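Local coordinates for aminoacyl-tRNA synthetase-interacting multifunctional protein p43 (Plasmodium vivax, PDB 6IPA) that probably binds tRNA through its EMAP II-like domain and, as an aminoacyl-tRNA synthetase-interacting protein, is a putative tRNA import factor, at residues Leu93-Leu99 with Leu129-Pro133; Glu140-Glu145 with Asp184-Ser190; Val175-Ala180 with Glu193-Pro197. All blocks are in the same frame, centred on the assembly; numbering follows the deposited sequence.

Interaction 1 of 3, residues Leu93-Leu99 with Leu129-Pro133; sequences LLHKYVL and LLAPP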
loop_
_atom_site.group_PDB
_atom_site.type_symbol
_atom_site.label_atom_id
_atom_site.label_comp_id
_atom_site.label_asym_id
_atom_site.label_seq_id
_atom_site.Cartn_x
_atom_site.Cartn_y
_atom_site.Cartn_z
ATOM N N LEU A 93 -6.398 10.364 6.404
ATOM C CA LEU A 93 -6.486 9.380 5.390
ATOM C C LEU A 93 -7.452 9.801 4.267
ATOM O O LEU A 93 -7.239 9.438 3.081
ATOM C CB LEU A 93 -7.014 8.089 6.030
ATOM C CG LEU A 93 -6.287 7.447 7.213
ATOM C CD1 LEU A 93 -7.001 6.190 7.698
ATOM C CD2 LEU A 93 -4.882 7.072 6.793
ATOM N N LEU A 94 -8.515 10.532 4.636
ATOM C CA LEU A 94 -9.591 10.805 3.709
ATOM C C LEU A 94 -9.060 11.554 2.497
ATOM O O LEU A 94 -8.206 12.418 2.600
ATOM C CB LEU A 94 -10.740 11.603 4.389
ATOM C CG LEU A 94 -12.034 11.730 3.574
ATOM C CD1 LEU A 94 -12.731 10.395 3.408
ATOM C CD2 LEU A 94 -13.010 12.712 4.178
ATOM N N HIS A 95 -9.541 11.203 1.319
ATOM C CA HIS A 95 -9.182 11.975 0.133
ATOM C C HIS A 95 -7.673 12.066 -0.147
ATOM O O HIS A 95 -7.215 12.936 -0.862
ATOM C CB HIS A 95 -9.857 13.350 0.182
ATOM C CG HIS A 95 -11.339 13.266 -0.009
ATOM N ND1 HIS A 95 -12.209 14.288 0.331
ATOM C CD2 HIS A 95 -12.112 12.255 -0.488
ATOM C CE1 HIS A 95 -13.442 13.912 0.062
ATOM N NE2 HIS A 95 -13.417 12.688 -0.445
ATOM N N LYS A 96 -6.913 11.120 0.391
ATOM C CA LYS A 96 -5.511 10.931 -0.002
ATOM C C LYS A 96 -5.404 9.942 -1.167
ATOM O O LYS A 96 -6.288 9.090 -1.394
ATOM C CB LYS A 96 -4.669 10.406 1.162
ATOM C CG LYS A 96 -4.596 11.325 2.359
ATOM C CD LYS A 96 -3.930 12.645 2.049
ATOM C CE LYS A 96 -4.092 13.578 3.247
ATOM N NZ LYS A 96 -3.564 12.977 4.524
ATOM N N TYR A 97 -4.297 10.099 -1.886
ATOM C CA TYR A 97 -3.828 9.178 -2.920
ATOM C C TYR A 97 -2.875 8.239 -2.201
ATOM O O TYR A 97 -1.876 8.684 -1.633
ATOM C CB TYR A 97 -3.128 9.948 -4.089
ATOM C CG TYR A 97 -4.116 10.573 -5.060
ATOM C CD1 TYR A 97 -4.610 9.860 -6.137
ATOM C CD2 TYR A 97 -4.579 11.865 -4.875
ATOM C CE1 TYR A 97 -5.530 10.422 -7.016
ATOM C CE2 TYR A 97 -5.502 12.436 -5.726
ATOM C CZ TYR A 97 -5.978 11.708 -6.796
ATOM O OH TYR A 97 -6.878 12.291 -7.657
ATOM N N VAL A 98 -3.180 6.941 -2.203
ATOM C CA VAL A 98 -2.368 6.011 -1.418
ATOM C C VAL A 98 -1.827 4.952 -2.346
ATOM O O VAL A 98 -2.209 4.919 -3.538
ATOM C CB VAL A 98 -3.155 5.406 -0.258
ATOM C CG1 VAL A 98 -3.529 6.499 0.711
ATOM C CG2 VAL A 98 -4.410 4.707 -0.750
ATOM N N LEU A 99 -0.903 4.139 -1.805
ATOM C CA LEU A 99 -0.324 2.995 -2.522
ATOM C C LEU A 99 -0.916 1.705 -2.047
ATOM O O LEU A 99 -0.690 1.291 -0.920
ATOM C CB LEU A 99 1.177 2.946 -2.325
ATOM C CG LEU A 99 1.912 4.169 -2.924
ATOM C CD1 LEU A 99 3.352 3.771 -3.281
ATOM C CD2 LEU A 99 1.237 4.788 -4.148
ATOM N N LEU A 129 1.631 7.299 5.940
ATOM C CA LEU A 129 1.340 6.728 4.645
ATOM C C LEU A 129 2.483 7.010 3.679
ATOM O O LEU A 129 3.143 8.042 3.777
ATOM C CB LEU A 129 0.117 7.404 4.036
ATOM C CG LEU A 129 -1.221 7.322 4.666
ATOM C CD1 LEU A 129 -2.101 8.248 3.872
ATOM C CD2 LEU A 129 -1.763 5.944 4.561
ATOM N N LEU A 130 2.668 6.122 2.707
ATOM C CA LEU A 130 3.558 6.409 1.543
ATOM C C LEU A 130 2.717 7.250 0.637
ATOM O O LEU A 130 1.513 7.054 0.581
ATOM C CB LEU A 130 4.023 5.130 0.837
ATOM C CG LEU A 130 4.730 4.100 1.731
ATOM C CD1 LEU A 130 5.111 2.869 0.929
ATOM C CD2 LEU A 130 5.953 4.697 2.465
ATOM N N ALA A 131 3.317 8.239 0.012
ATOM C CA ALA A 131 2.569 9.195 -0.785
ATOM C C ALA A 131 3.164 9.334 -2.204
ATOM O O ALA A 131 4.403 9.481 -2.355
ATOM C CB ALA A 131 2.547 10.562 -0.086
ATOM N N PRO A 132 2.289 9.292 -3.233
ATOM C CA PRO A 132 2.685 9.627 -4.602
ATOM C C PRO A 132 2.651 11.079 -4.758
ATOM O O PRO A 132 1.773 11.667 -4.229
ATOM C CB PRO A 132 1.551 9.057 -5.467
ATOM C CG PRO A 132 0.387 8.962 -4.544
ATOM C CD PRO A 132 0.981 8.618 -3.203
ATOM N N PRO A 133 3.594 11.673 -5.492
ATOM C CA PRO A 133 3.397 13.086 -5.772
ATOM C C PRO A 133 2.067 13.302 -6.459
ATOM O O PRO A 133 1.466 12.374 -6.966
ATOM C CB PRO A 133 4.546 13.427 -6.707
ATOM C CG PRO A 133 5.584 12.407 -6.393
ATOM C CD PRO A 133 4.832 11.152 -6.089
HETATM O O HOH W 1 -0.803 8.826 1.028
#
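The two segments run antiparallel without pairing directly: CA-CA separations are 6.7 Å for Tyr97-Pro132, 5.9 Å for Val98-Ala131 and 6.6 Å for Leu99-Leu130. A water fills the gap, donating to Tyr97 O at 2.9 Å and to Leu130 O at 3.0 Å, and so reconciles two carbonyl oxygens lying 4.4 Å apart. Ahead of strand 97-101, a type II turn from Leu93 to Lys96 is closed by Lys96 N to Leu93 O, 3.2 Å.

Apolar contacts flank the water. Leu129 CD2 meets Leu93 CD2 at 4.0 Å, while Leu129 CD1 lies 3.9 Å from Val98 CG1. Pro132 takes Tyr97 CB against its CG (3.7 Å) and Leu99 CD2 against its CD (4.0 Å). Val98 and Leu99 also touch Val53 and Val50 of strand 48-58, into the core. Strand 97-101 pairing antiparallel with strand 48-58 matches the barrel of an OB fold, here in the putative tRNA-binding domain, with 129-133 passing beside it.

Interaction 2 of 3, residues Glu140-Glu145 with Asp184-Ser190; sequences ERIICE and DAKWLSS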
loop_
_atom_site.group_PDB
_atom_site.type_symbol
_atom_site.label_atom_id
_atom_site.label_comp_id
_atom_site.label_asym_id
_atom_site.label_seq_id
_atom_site.Cartn_x
_atom_site.Cartn_y
_atom_site.Cartn_z
ATOM N N GLU A 140 -2.455 3.476 -11.725
ATOM C CA GLU A 140 -1.092 3.261 -12.230
ATOM C C GLU A 140 -0.167 2.420 -11.333
ATOM O O GLU A 140 -0.082 2.576 -10.088
ATOM C CB GLU A 140 -0.420 4.561 -12.578
ATOM C CG GLU A 140 0.141 5.286 -11.387
ATOM C CD GLU A 140 0.851 6.542 -11.759
ATOM O OE1 GLU A 140 0.164 7.534 -12.098
ATOM O OE2 GLU A 140 2.109 6.496 -11.722
ATOM N N ARG A 141 0.567 1.528 -11.983
ATOM C CA ARG A 141 1.431 0.555 -11.297
ATOM C C ARG A 141 2.696 1.310 -10.898
ATOM O O ARG A 141 3.258 2.031 -11.719
ATOM C CB ARG A 141 1.702 -0.653 -12.234
ATOM C CG ARG A 141 2.036 -1.949 -11.513
ATOM C CD ARG A 141 2.893 -2.888 -12.322
ATOM N NE ARG A 141 3.689 -3.754 -11.452
ATOM C CZ ARG A 141 4.398 -4.809 -11.863
ATOM N NH1 ARG A 141 4.418 -5.131 -13.167
ATOM N NH2 ARG A 141 5.073 -5.545 -10.967
ATOM N N ILE A 142 3.072 1.210 -9.617
ATOM C CA ILE A 142 4.271 1.841 -9.083
ATOM C C ILE A 142 5.404 0.816 -9.163
ATOM O O ILE A 142 5.270 -0.334 -8.677
ATOM C CB ILE A 142 4.062 2.213 -7.608
ATOM C CG1 ILE A 142 2.839 3.170 -7.412
ATOM C CG2 ILE A 142 5.343 2.742 -6.983
ATOM C CD1 ILE A 142 2.856 4.427 -8.267
ATOM N N ILE A 143 6.510 1.219 -9.786
ATOM C CA ILE A 143 7.576 0.303 -10.202
ATOM C C ILE A 143 8.896 0.821 -9.669
ATOM O O ILE A 143 8.994 1.994 -9.386
ATOM C CB ILE A 143 7.682 0.216 -11.755
ATOM C CG1 ILE A 143 8.153 1.543 -12.373
ATOM C CG2 ILE A 143 6.353 -0.176 -12.390
ATOM C CD1 ILE A 143 8.583 1.436 -13.836
ATOM N N CYS A 144 9.910 -0.022 -9.553
ATOM C CA CYS A 144 11.253 0.451 -9.194
ATOM C C CYS A 144 12.049 0.973 -10.383
ATOM O O CYS A 144 11.605 0.885 -11.536
ATOM C CB CYS A 144 12.046 -0.669 -8.525
ATOM S SG CYS A 144 11.189 -1.266 -7.079
ATOM N N GLU A 145 13.257 1.421 -10.115
ATOM C CA GLU A 145 14.145 1.879 -11.157
ATOM C C GLU A 145 14.749 0.623 -11.768
ATOM O O GLU A 145 15.088 -0.317 -11.082
ATOM C CB GLU A 145 15.231 2.832 -10.635
ATOM C CG GLU A 145 15.154 3.247 -9.179
ATOM C CD GLU A 145 15.980 4.473 -8.815
ATOM O OE1 GLU A 145 16.727 4.440 -7.842
ATOM O OE2 GLU A 145 15.888 5.489 -9.483
ATOM N N ASP A 184 18.023 -0.999 -3.108
ATOM C CA ASP A 184 18.598 0.285 -3.423
ATOM C C ASP A 184 17.898 1.011 -4.543
ATOM O O ASP A 184 18.352 2.014 -4.974
ATOM C CB ASP A 184 20.016 0.086 -3.840
ATOM C CG ASP A 184 20.912 -0.125 -2.706
ATOM O OD1 ASP A 184 20.599 0.272 -1.622
ATOM O OD2 ASP A 184 21.973 -0.673 -2.875
ATOM N N ALA A 185 16.792 0.482 -5.002
ATOM C CA ALA A 185 16.075 0.990 -6.146
ATOM C C ALA A 185 14.791 1.667 -5.710
ATOM O O ALA A 185 13.924 1.026 -5.158
ATOM C CB ALA A 185 15.743 -0.165 -7.097
ATOM N N LYS A 186 14.660 2.946 -6.029
ATOM C CA LYS A 186 13.519 3.779 -5.633
ATOM C C LYS A 186 12.221 3.431 -6.302
ATOM O O LYS A 186 12.224 2.996 -7.423
ATOM C CB LYS A 186 13.825 5.228 -5.971
ATOM C CG LYS A 186 15.016 5.761 -5.195
ATOM C CD LYS A 186 15.397 7.132 -5.679
ATOM C CE LYS A 186 16.436 7.754 -4.767
ATOM N NZ LYS A 186 16.158 9.218 -4.639
ATOM N N TRP A 187 11.114 3.661 -5.608
ATOM C CA TRP A 187 9.794 3.441 -6.140
ATOM C C TRP A 187 9.429 4.632 -6.955
ATOM O O TRP A 187 9.598 5.769 -6.477
ATOM C CB TRP A 187 8.772 3.353 -5.018
ATOM C CG TRP A 187 8.834 2.123 -4.175
ATOM C CD1 TRP A 187 9.910 1.315 -3.956
ATOM C CD2 TRP A 187 7.773 1.595 -3.389
ATOM N NE1 TRP A 187 9.573 0.306 -3.082
ATOM C CE2 TRP A 187 8.266 0.457 -2.724
ATOM C CE3 TRP A 187 6.456 1.984 -3.168
ATOM C CZ2 TRP A 187 7.496 -0.285 -1.863
ATOM C CZ3 TRP A 187 5.690 1.227 -2.343
ATOM C CH2 TRP A 187 6.215 0.096 -1.691
ATOM N N LEU A 188 8.861 4.384 -8.150
ATOM C CA LEU A 188 8.557 5.457 -9.107
ATOM C C LEU A 188 7.078 5.524 -9.534
ATOM O O LEU A 188 6.430 4.528 -9.699
ATOM C CB LEU A 188 9.428 5.271 -10.344
ATOM C CG LEU A 188 10.757 5.991 -10.454
ATOM C CD1 LEU A 188 11.641 5.850 -9.220
ATOM C CD2 LEU A 188 11.461 5.520 -11.712
ATOM N N SER A 189 6.567 6.729 -9.738
ATOM C CA SER A 189 5.200 6.939 -10.208
ATOM C C SER A 189 5.353 7.679 -11.495
ATOM O O SER A 189 6.480 8.006 -11.888
ATOM C CB SER A 189 4.424 7.856 -9.251
ATOM O OG SER A 189 4.772 9.221 -9.513
ATOM N N SER A 190 4.222 8.009 -12.112
ATOM C CA SER A 190 4.219 8.790 -13.348
ATOM C C SER A 190 4.677 10.197 -13.120
ATOM O O SER A 190 4.933 10.917 -14.078
ATOM C CB SER A 190 2.822 8.809 -14.015
ATOM O OG SER A 190 1.765 9.269 -13.175
#
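The carboxylate of Glu140 makes the shortest polar contacts, gripping Ser190 twice: Ser190 OG donates to Glu140 OE1 at 2.6 Å, and Ser190 N donates to Glu140 OE2, also at 2.6 Å. Glu140 OE1 additionally accepts from Asn137 N, so this carboxylate binds two parts of the chain together. Towards the other end of the contact, Lys186 N reaches Glu145 OE1 at 3.1 Å with a nearly straight N-H...O angle of 172°; the ammonium of Lys186 is instead paired with Glu193.

Between these carboxylates, Ile143 and Leu188 form an antiparallel hydrogen-bonded pair with CA atoms 5.4 Å apart. Leu188 N to Ile143 O is short at 2.7 Å, whereas Ile143 N to Leu188 O is weak at 3.3 Å. Cys144 CA also approaches Lys186 O at 3.2 Å as a CA-H...O contact.

Packing covers the face bearing Cys144 and Trp187. Cys144 SG lies 4.9 Å from the centroid of the Trp187 five-membered ring, 44° off its normal, an oblique sulfur-aromatic contact, and Ile142 CG2 is 4.0 Å from Trp187 CB. Leu99 adjoins both Ile142 and Trp187. The chemistry implies that segment 140-145 is held to 184-190 at both ends by glutamate carboxylates, Glu140 on the amide and hydroxyl of Ser190 and Glu145 on the amide of Lys186, which supplement a short, weakly bonded strand pairing.

Interaction 3 of 3, residues Val175-Ala180 with Glu193-Pro197; sequences VKNGVA and EITCP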
loop_
_atom_site.group_PDB
_atom_site.type_symbol
_atom_site.label_atom_id
_atom_site.label_comp_id
_atom_site.label_asym_id
_atom_site.label_seq_id
_atom_site.Cartn_x
_atom_site.Cartn_y
_atom_site.Cartn_z
ATOM N N VAL A 175 12.090 3.199 3.705
ATOM C CA VAL A 175 12.194 4.593 3.281
ATOM C C VAL A 175 13.580 5.048 3.675
ATOM O O VAL A 175 13.970 4.869 4.829
ATOM C CB VAL A 175 11.080 5.519 3.861
ATOM C CG1 VAL A 175 9.709 4.949 3.553
ATOM C CG2 VAL A 175 11.213 5.678 5.347
ATOM N N LYS A 176 14.336 5.557 2.695
ATOM C CA LYS A 176 15.655 6.112 2.939
ATOM C C LYS A 176 15.647 7.527 2.399
ATOM O O LYS A 176 15.261 7.735 1.242
ATOM C CB LYS A 176 16.747 5.259 2.287
ATOM C CG LYS A 176 16.806 3.848 2.869
ATOM C CD LYS A 176 17.953 2.960 2.349
ATOM C CE LYS A 176 17.657 2.274 1.020
ATOM N NZ LYS A 176 18.679 1.230 0.630
ATOM N N ASN A 177 16.036 8.480 3.260
ATOM C CA ASN A 177 15.867 9.942 3.054
ATOM C C ASN A 177 14.496 10.357 2.490
ATOM O O ASN A 177 14.393 11.107 1.523
ATOM C CB ASN A 177 16.997 10.487 2.176
ATOM C CG ASN A 177 18.377 10.286 2.796
ATOM O OD1 ASN A 177 18.535 9.949 3.990
ATOM N ND2 ASN A 177 19.396 10.516 1.987
ATOM N N GLY A 178 13.433 9.847 3.097
ATOM C CA GLY A 178 12.088 10.273 2.751
ATOM C C GLY A 178 11.583 9.721 1.432
ATOM O O GLY A 178 10.532 10.138 0.932
ATOM N N VAL A 179 12.307 8.770 0.860
ATOM C CA VAL A 179 11.847 8.112 -0.371
ATOM C C VAL A 179 11.683 6.632 -0.117
ATOM O O VAL A 179 12.365 6.067 0.724
ATOM C CB VAL A 179 12.826 8.320 -1.528
ATOM C CG1 VAL A 179 12.167 7.941 -2.837
ATOM C CG2 VAL A 179 13.275 9.771 -1.610
ATOM N N ALA A 180 10.765 6.008 -0.828
ATOM C CA ALA A 180 10.552 4.577 -0.712
ATOM C C ALA A 180 11.474 3.804 -1.652
ATOM O O ALA A 180 11.572 4.158 -2.839
ATOM C CB ALA A 180 9.100 4.247 -1.047
ATOM N N GLU A 193 9.287 9.993 -7.678
ATOM C CA GLU A 193 9.522 9.077 -6.592
ATOM C C GLU A 193 8.476 9.154 -5.453
ATOM O O GLU A 193 7.891 10.196 -5.162
ATOM C CB GLU A 193 10.935 9.275 -6.029
ATOM C CG GLU A 193 11.044 10.467 -5.066
ATOM C CD GLU A 193 12.457 10.971 -4.827
ATOM O OE1 GLU A 193 13.399 10.190 -4.762
ATOM O OE2 GLU A 193 12.632 12.185 -4.669
ATOM N N ILE A 194 8.256 7.999 -4.816
ATOM C CA ILE A 194 7.275 7.864 -3.763
ATOM C C ILE A 194 7.939 8.384 -2.496
ATOM O O ILE A 194 9.065 7.962 -2.149
ATOM C CB ILE A 194 6.839 6.387 -3.598
ATOM C CG1 ILE A 194 6.130 5.872 -4.863
ATOM C CG2 ILE A 194 5.923 6.219 -2.391
ATOM C CD1 ILE A 194 4.885 6.632 -5.278
ATOM N N THR A 195 7.249 9.316 -1.833
ATOM C CA THR A 195 7.754 9.979 -0.616
ATOM C C THR A 195 7.064 9.492 0.685
ATOM O O THR A 195 5.967 8.929 0.692
ATOM C CB THR A 195 7.678 11.533 -0.749
ATOM O OG1 THR A 195 6.301 11.973 -0.938
ATOM C CG2 THR A 195 8.520 11.977 -1.947
ATOM N N CYS A 196 7.757 9.692 1.787
ATOM C CA CYS A 196 7.219 9.383 3.095
ATOM C C CYS A 196 7.693 10.466 4.011
ATOM O O CYS A 196 8.886 10.821 3.942
ATOM C CB CYS A 196 7.762 8.073 3.599
ATOM S SG CYS A 196 6.945 7.529 5.098
ATOM N N PRO A 197 6.783 11.007 4.861
ATOM C CA PRO A 197 7.187 12.140 5.719
ATOM C C PRO A 197 8.264 11.795 6.761
ATOM O O PRO A 197 8.856 12.705 7.346
ATOM C CB PRO A 197 5.870 12.591 6.379
ATOM C CG PRO A 197 4.800 12.075 5.467
ATOM C CD PRO A 197 5.322 10.787 4.898
#
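Strands 173-176 and 179-182 form a beta hairpin with a two-residue type I' turn, and segment 193-197 lies antiparallel along its second arm. The turn, from Lys176 to Val179, is closed by Lys176 N to Val179 O at 2.8 Å and Val179 N to Lys176 O at 3.2 Å; Asn177 and Gly178 both have positive phi (43° and 75°), as this turn requires, and glycine tolerates such values readily.

Backbone hydrogen bonds across the segments number two: Ala180 N to Ile194 O and Cys196 N to Gly178 O, each 2.9 Å. They flank the single bridge of Val179 with Thr195, whose CA atoms are 4.5 Å apart. CA-H...O contacts reinforce it, from Thr195 CA to Gly178 O at 3.2 Å and from Val179 CA to Ile194 O at 3.3 Å.

Glu193, salt-bridged to Lys186, sets its OE1 3.2 Å from Val179 CG2.

Apolar contacts are few. Ala180 CB meets Ile194 CG2 at 4.0 Å, beside Trp187, which touches both residues. On the first arm of the hairpin, Val175 packs on Leu130, and Val175 CG1 rests 3.7 Å from Cys196 CB.

How the interactions relate
Interaction 1 closes before the others begin; interactions 2 and 3 interleave: 140-145, 175-180, 184-190, then 193-197. Centres lie about 15 Å (1 to 2), 13 Å (1 to 3) and 11 Å (2 to 3) apart. Interactions 2 and 3 share one antiparallel sheet through neighbouring strands 179-182 and 185-189 (Trp187 N to Ala180 O, 2.9 Å). Trp187 and Ile194 join the three contacts: Leu99 CD1 lies 3.6 Å from Trp187 CZ3 and 3.7 Å from Ile194 CG2. Ala131 N, 2.8 Å from Thr195 O, probably adds a hydrogen bond. The later strands (173-193) thus pack against, and share a curled sheet with, strands of the putative tRNA-binding OB region, consistent with one compact EMAP II-like unit.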